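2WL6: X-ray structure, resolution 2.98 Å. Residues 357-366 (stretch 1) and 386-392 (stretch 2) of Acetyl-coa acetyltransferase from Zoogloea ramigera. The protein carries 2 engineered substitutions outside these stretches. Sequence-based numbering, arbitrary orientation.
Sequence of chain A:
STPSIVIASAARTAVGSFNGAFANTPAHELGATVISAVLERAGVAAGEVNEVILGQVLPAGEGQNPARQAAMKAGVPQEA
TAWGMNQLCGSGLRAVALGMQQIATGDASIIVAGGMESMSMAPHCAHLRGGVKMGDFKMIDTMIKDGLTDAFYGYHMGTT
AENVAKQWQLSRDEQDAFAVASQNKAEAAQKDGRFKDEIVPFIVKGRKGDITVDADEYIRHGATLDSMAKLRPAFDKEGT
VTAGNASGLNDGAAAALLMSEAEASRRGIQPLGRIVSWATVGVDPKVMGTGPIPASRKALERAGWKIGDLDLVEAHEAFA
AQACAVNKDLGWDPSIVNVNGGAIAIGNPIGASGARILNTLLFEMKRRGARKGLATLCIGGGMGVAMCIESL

Stretch 1, residues 357-366: ILNTLLFEMK
Stretch 2, residues 386-392: AMCIESL

The contact between residues 357-366 and 386-392 of this acetyltransferase is a mainly apolar packing of a helix against a strand and the loop residue after it, with no hydrogen bond crossing between the two. It illustrates a general principle of α/β architecture: the helix satisfies its backbone internally, no hydrogen bond links it to the strand, and side chains fill the space between.

Stretch 1 is helical throughout, with phi/psi near -68/-40 and i-to-i+4 bonds such as Leu361 N to Ile357 O (2.9 Å) and Met365 N to Leu361 O (2.9 Å). Residues 386-390 form an extended strand, phi/psi near -127/139. The two axes run in nearly the same direction, at 22° (signed crossing angle -22°), and approach to 10.1 Å. The CA atoms of Leu358 and Met387 lie 8.9 Å apart, those of Leu362 and Ile389 8.0 Å, and those of Met365 and Ser391 7.5 Å.

Strand alternation selects the partners: Met387 and Ile389 point toward the helix, whereas Cys388 and Glu390 point away. Ile389 (chi1 m, chi2 m) is the hub, touching four helix residues. Ile389 CG1 lies 4.3 Å from both Leu358 CD2 and Leu361 CD1, and Ile389 CG2 lies 3.9 Å from Leu362 CD2 and 4.1 Å from Met365 SD. Leu358 (chi1 -140°, chi2 t) and Leu362 (m, t) leave the backbone sideways, but their ends come nearer the strand; Leu361 (-147°, -134°) points toward it.

Met387, in t, t, p, extends its methyl CE to 3.2 Å from Leu358 CD1, a tight approach for two carbons. At the other end, Met365 (m, t, p) carries its CE to 4.0 Å from Ile389 O and 4.1 Å from Ser391 N, covering backbone without bonding to it. Ser391 (chi1 p) bonds through OG elsewhere in the structure.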

ATOM      1  N   ILE A 357     -24.062  19.580  17.451  1.00  4.65           N
ATOM      2  CA  ILE A 357     -25.317  19.702  18.198  1.00  4.77           C
ATOM      3  C   ILE A 357     -25.289  20.892  19.168  1.00  4.88           C
ATOM      4  O   ILE A 357     -26.306  21.469  19.502  1.00  4.88           O
ATOM      5  CB  ILE A 357     -25.788  18.379  18.915  1.00  4.56           C
ATOM      6  CG1 ILE A 357     -25.135  18.196  20.271  1.00  3.10           C
ATOM      7  CG2 ILE A 357     -25.592  17.144  18.030  1.00  5.33           C
ATOM      8  CD1 ILE A 357     -25.727  17.046  21.017  1.00  2.00           C
ATOM      9  N   LEU A 358     -24.109  21.286  19.601  1.00  5.35           N
ATOM     10  CA  LEU A 358     -24.041  22.420  20.479  1.00  5.35           C
ATOM     11  C   LEU A 358     -24.522  23.614  19.671  1.00  5.40           C
ATOM     12  O   LEU A 358     -25.399  24.372  20.113  1.00  5.73           O
ATOM     13  CB  LEU A 358     -22.622  22.630  21.017  1.00  5.08           C
ATOM     14  CG  LEU A 358     -22.532  23.050  22.505  1.00  6.27           C
ATOM     15  CD1 LEU A 358     -21.164  23.637  22.803  1.00  7.19           C
ATOM     16  CD2 LEU A 358     -23.628  24.028  23.026  1.00  4.04           C
ATOM     17  N   ASN A 359     -23.972  23.773  18.478  1.00  5.09           N
ATOM     18  CA  ASN A 359     -24.384  24.878  17.640  1.00  5.40           C
ATOM     19  C   ASN A 359     -25.897  24.901  17.467  1.00  5.19           C
ATOM     20  O   ASN A 359     -26.569  25.918  17.672  1.00  4.96           O
ATOM     21  CB  ASN A 359     -23.730  24.771  16.275  1.00  5.60           C
ATOM     22  CG  ASN A 359     -22.377  25.403  16.239  1.00  6.59           C
ATOM     23  OD1 ASN A 359     -22.185  26.422  15.590  1.00  7.70           O
ATOM     24  ND2 ASN A 359     -21.422  24.807  16.941  1.00  7.44           N
ATOM     25  N   THR A 360     -26.426  23.752  17.085  1.00  4.99           N
ATOM     26  CA  THR A 360     -27.838  23.611  16.852  1.00  4.80           C
ATOM     27  C   THR A 360     -28.644  23.993  18.092  1.00  5.12           C
ATOM     28  O   THR A 360     -29.728  24.566  17.975  1.00  5.35           O
ATOM     29  CB  THR A 360     -28.151  22.190  16.378  1.00  4.36           C
ATOM     30  OG1 THR A 360     -27.325  21.897  15.240  1.00  3.88           O
ATOM     31  CG2 THR A 360     -29.584  22.070  15.981  1.00  3.56           C
ATOM     32  N   LEU A 361     -28.100  23.709  19.270  1.00  5.29           N
ATOM     33  CA  LEU A 361     -28.819  23.972  20.495  1.00  5.93           C
ATOM     34  C   LEU A 361     -28.866  25.476  20.770  1.00  7.06           C
ATOM     35  O   LEU A 361     -29.932  26.022  21.052  1.00  7.24           O
ATOM     36  CB  LEU A 361     -28.162  23.269  21.678  1.00  5.45           C
ATOM     37  CG  LEU A 361     -29.034  22.752  22.820  1.00  3.80           C
ATOM     38  CD1 LEU A 361     -28.428  23.153  24.125  1.00  2.03           C
ATOM     39  CD2 LEU A 361     -30.429  23.279  22.720  1.00  3.45           C
ATOM     40  N   LEU A 362     -27.706  26.131  20.674  1.00  7.78           N
ATOM     41  CA  LEU A 362     -27.565  27.548  21.006  1.00  8.02           C
ATOM     42  C   LEU A 362     -28.390  28.445  20.093  1.00  8.17           C
ATOM     43  O   LEU A 362     -28.955  29.460  20.521  1.00  8.25           O
ATOM     44  CB  LEU A 362     -26.107  27.957  20.905  1.00  7.76           C
ATOM     45  CG  LEU A 362     -25.152  27.195  21.805  1.00  8.95           C
ATOM     46  CD1 LEU A 362     -23.740  27.510  21.365  1.00 10.43           C
ATOM     47  CD2 LEU A 362     -25.342  27.615  23.274  1.00  9.48           C
ATOM     48  N   PHE A 363     -28.475  28.042  18.836  1.00  8.07           N
ATOM     49  CA  PHE A 363     -29.099  28.871  17.838  1.00  8.27           C
ATOM     50  C   PHE A 363     -30.610  28.722  17.834  1.00  9.14           C
ATOM     51  O   PHE A 363     -31.337  29.693  17.597  1.00  9.98           O
ATOM     52  CB  PHE A 363     -28.509  28.565  16.475  1.00  7.94           C
ATOM     53  CG  PHE A 363     -27.267  29.362  16.169  1.00  7.41           C
ATOM     54  CD1 PHE A 363     -27.332  30.739  16.024  1.00  7.63           C
ATOM     55  CD2 PHE A 363     -26.049  28.760  16.042  1.00  5.18           C
ATOM     56  CE1 PHE A 363     -26.208  31.480  15.746  1.00  4.67           C
ATOM     57  CE2 PHE A 363     -24.941  29.510  15.766  1.00  4.80           C
ATOM     58  CZ  PHE A 363     -25.024  30.862  15.618  1.00  3.87           C
ATOM     59  N   GLU A 364     -31.094  27.519  18.136  1.00  9.42           N
ATOM     60  CA  GLU A 364     -32.529  27.317  18.257  1.00  9.04           C
ATOM     61  C   GLU A 364     -33.031  27.827  19.596  1.00  8.98           C
ATOM     62  O   GLU A 364     -34.133  28.338  19.686  1.00  9.40           O
ATOM     63  CB  GLU A 364     -32.898  25.850  18.049  1.00  8.81           C
ATOM     64  CG  GLU A 364     -34.376  25.560  18.150  1.00  9.95           C
ATOM     65  CD  GLU A 364     -35.200  26.204  17.036  1.00 11.95           C
ATOM     66  OE1 GLU A 364     -34.637  26.376  15.935  1.00 12.99           O
ATOM     67  OE2 GLU A 364     -36.405  26.513  17.251  1.00 10.89           O
ATOM     68  N   MET A 365     -32.220  27.715  20.636  1.00  9.05           N
ATOM     69  CA  MET A 365     -32.569  28.311  21.914  1.00  9.25           C
ATOM     70  C   MET A 365     -32.818  29.793  21.732  1.00  9.48           C
ATOM     71  O   MET A 365     -33.714  30.364  22.361  1.00  9.05           O
ATOM     72  CB  MET A 365     -31.424  28.153  22.901  1.00  9.35           C
ATOM     73  CG  MET A 365     -31.308  26.780  23.501  1.00 10.23           C
ATOM     74  SD  MET A 365     -30.199  26.762  24.907  1.00 10.84           S
ATOM     75  CE  MET A 365     -31.219  27.585  26.141  1.00 10.05           C
ATOM     76  N   LYS A 366     -31.996  30.417  20.884  1.00  9.88           N
ATOM     77  CA  LYS A 366     -32.073  31.842  20.653  1.00 10.10           C
ATOM     78  C   LYS A 366     -33.290  32.127  19.816  1.00 10.51           C
ATOM     79  O   LYS A 366     -34.139  32.918  20.203  1.00 10.65           O
ATOM     80  CB  LYS A 366     -30.825  32.335  19.931  1.00 10.21           C
ATOM     81  CG  LYS A 366     -30.678  33.877  19.781  1.00 10.57           C
ATOM     82  CD  LYS A 366     -29.524  34.238  18.816  1.00  9.13           C
ATOM     83  CE  LYS A 366     -29.133  35.706  18.867  1.00  9.16           C
ATOM     84  NZ  LYS A 366     -28.047  36.056  17.874  1.00  8.97           N
ATOM     85  N   ALA A 386     -22.754  15.057  28.522  1.00  2.72           N
ATOM     86  CA  ALA A 386     -23.872  15.975  28.450  1.00  2.52           C
ATOM     87  C   ALA A 386     -23.462  17.316  29.054  1.00  2.65           C
ATOM     88  O   ALA A 386     -22.752  17.343  30.039  1.00  2.44           O
ATOM     89  CB  ALA A 386     -25.020  15.393  29.201  1.00  2.15           C
ATOM     90  N   MET A 387     -23.894  18.422  28.457  1.00  3.45           N
ATOM     91  CA  MET A 387     -23.615  19.783  28.980  1.00  4.30           C
ATOM     92  C   MET A 387     -24.890  20.647  29.026  1.00  4.52           C
ATOM     93  O   MET A 387     -25.750  20.520  28.156  1.00  4.52           O
ATOM     94  CB  MET A 387     -22.551  20.477  28.119  1.00  4.33           C
ATOM     95  CG  MET A 387     -22.464  22.003  28.318  1.00  5.30           C
ATOM     96  SD  MET A 387     -21.094  22.824  27.452  1.00  4.88           S
ATOM     97  CE  MET A 387     -21.828  22.960  25.830  1.00  7.11           C
ATOM     98  N   CYS A 388     -25.003  21.522  30.025  1.00  5.19           N
ATOM     99  CA  CYS A 388     -26.234  22.322  30.263  1.00  6.18           C
ATOM    100  C   CYS A 388     -26.009  23.761  29.929  1.00  7.19           C
ATOM    101  O   CYS A 388     -25.014  24.349  30.351  1.00  7.47           O
ATOM    102  CB  CYS A 388     -26.680  22.300  31.725  1.00  5.85           C
ATOM    103  SG  CYS A 388     -27.787  20.987  32.204  1.00  5.23           S
ATOM    104  N   ILE A 389     -26.952  24.334  29.189  1.00  8.46           N
ATOM    105  CA  ILE A 389     -26.873  25.731  28.770  1.00  9.09           C
ATOM    106  C   ILE A 389     -28.121  26.469  29.194  1.00 10.38           C
ATOM    107  O   ILE A 389     -29.221  25.936  29.145  1.00  9.83           O
ATOM    108  CB  ILE A 389     -26.744  25.881  27.247  1.00  8.60           C
ATOM    109  CG1 ILE A 389     -25.552  25.095  26.714  1.00  5.82           C
ATOM    110  CG2 ILE A 389     -26.686  27.361  26.887  1.00  8.83           C
ATOM    111  CD1 ILE A 389     -24.258  25.546  27.274  1.00  5.15           C
ATOM    112  N   GLU A 390     -27.930  27.710  29.607  1.00 12.22           N
ATOM    113  CA  GLU A 390     -29.033  28.569  29.986  1.00 14.22           C
ATOM    114  C   GLU A 390     -28.768  29.907  29.359  1.00 15.12           C
ATOM    115  O   GLU A 390     -27.663  30.418  29.445  1.00 15.15           O
ATOM    116  CB  GLU A 390     -29.073  28.738  31.485  1.00 14.17           C
ATOM    117  CG  GLU A 390     -30.227  29.553  31.965  1.00 16.58           C
ATOM    118  CD  GLU A 390     -30.013  30.035  33.390  1.00 19.30           C
ATOM    119  OE1 GLU A 390     -28.828  30.256  33.742  1.00 19.88           O
ATOM    120  OE2 GLU A 390     -31.012  30.201  34.144  1.00 19.63           O
ATOM    121  N   SER A 391     -29.775  30.478  28.717  1.00 16.50           N
ATOM    122  CA  SER A 391     -29.564  31.682  27.944  1.00 18.00           C
ATOM    123  C   SER A 391     -29.538  32.888  28.863  1.00 18.76           C
ATOM    124  O   SER A 391     -30.050  32.836  29.978  1.00 18.41           O
ATOM    125  CB  SER A 391     -30.660  31.830  26.907  1.00 18.13           C
ATOM    126  OG  SER A 391     -31.909  31.811  27.559  1.00 18.98           O
ATOM    127  N   LEU A 392     -28.905  33.960  28.398  1.00 19.92           N
ATOM    128  CA  LEU A 392     -28.781  35.161  29.224  1.00 20.86           C
ATOM    129  C   LEU A 392     -29.995  36.087  29.086  1.00 21.19           C
ATOM    130  O   LEU A 392     -30.985  35.737  28.434  1.00 21.45           O
ATOM    131  CB  LEU A 392     -27.489  35.937  28.912  1.00 21.04           C
ATOM    132  CG  LEU A 392     -26.140  35.369  29.380  1.00 21.41           C
ATOM    133  CD1 LEU A 392     -26.042  35.171  30.915  1.00 21.55           C
ATOM    134  CD2 LEU A 392     -25.869  34.073  28.650  1.00 21.54           C
ATOM    135  OXT LEU A 392     -29.998  37.206  29.627  1.00 21.32           O
TER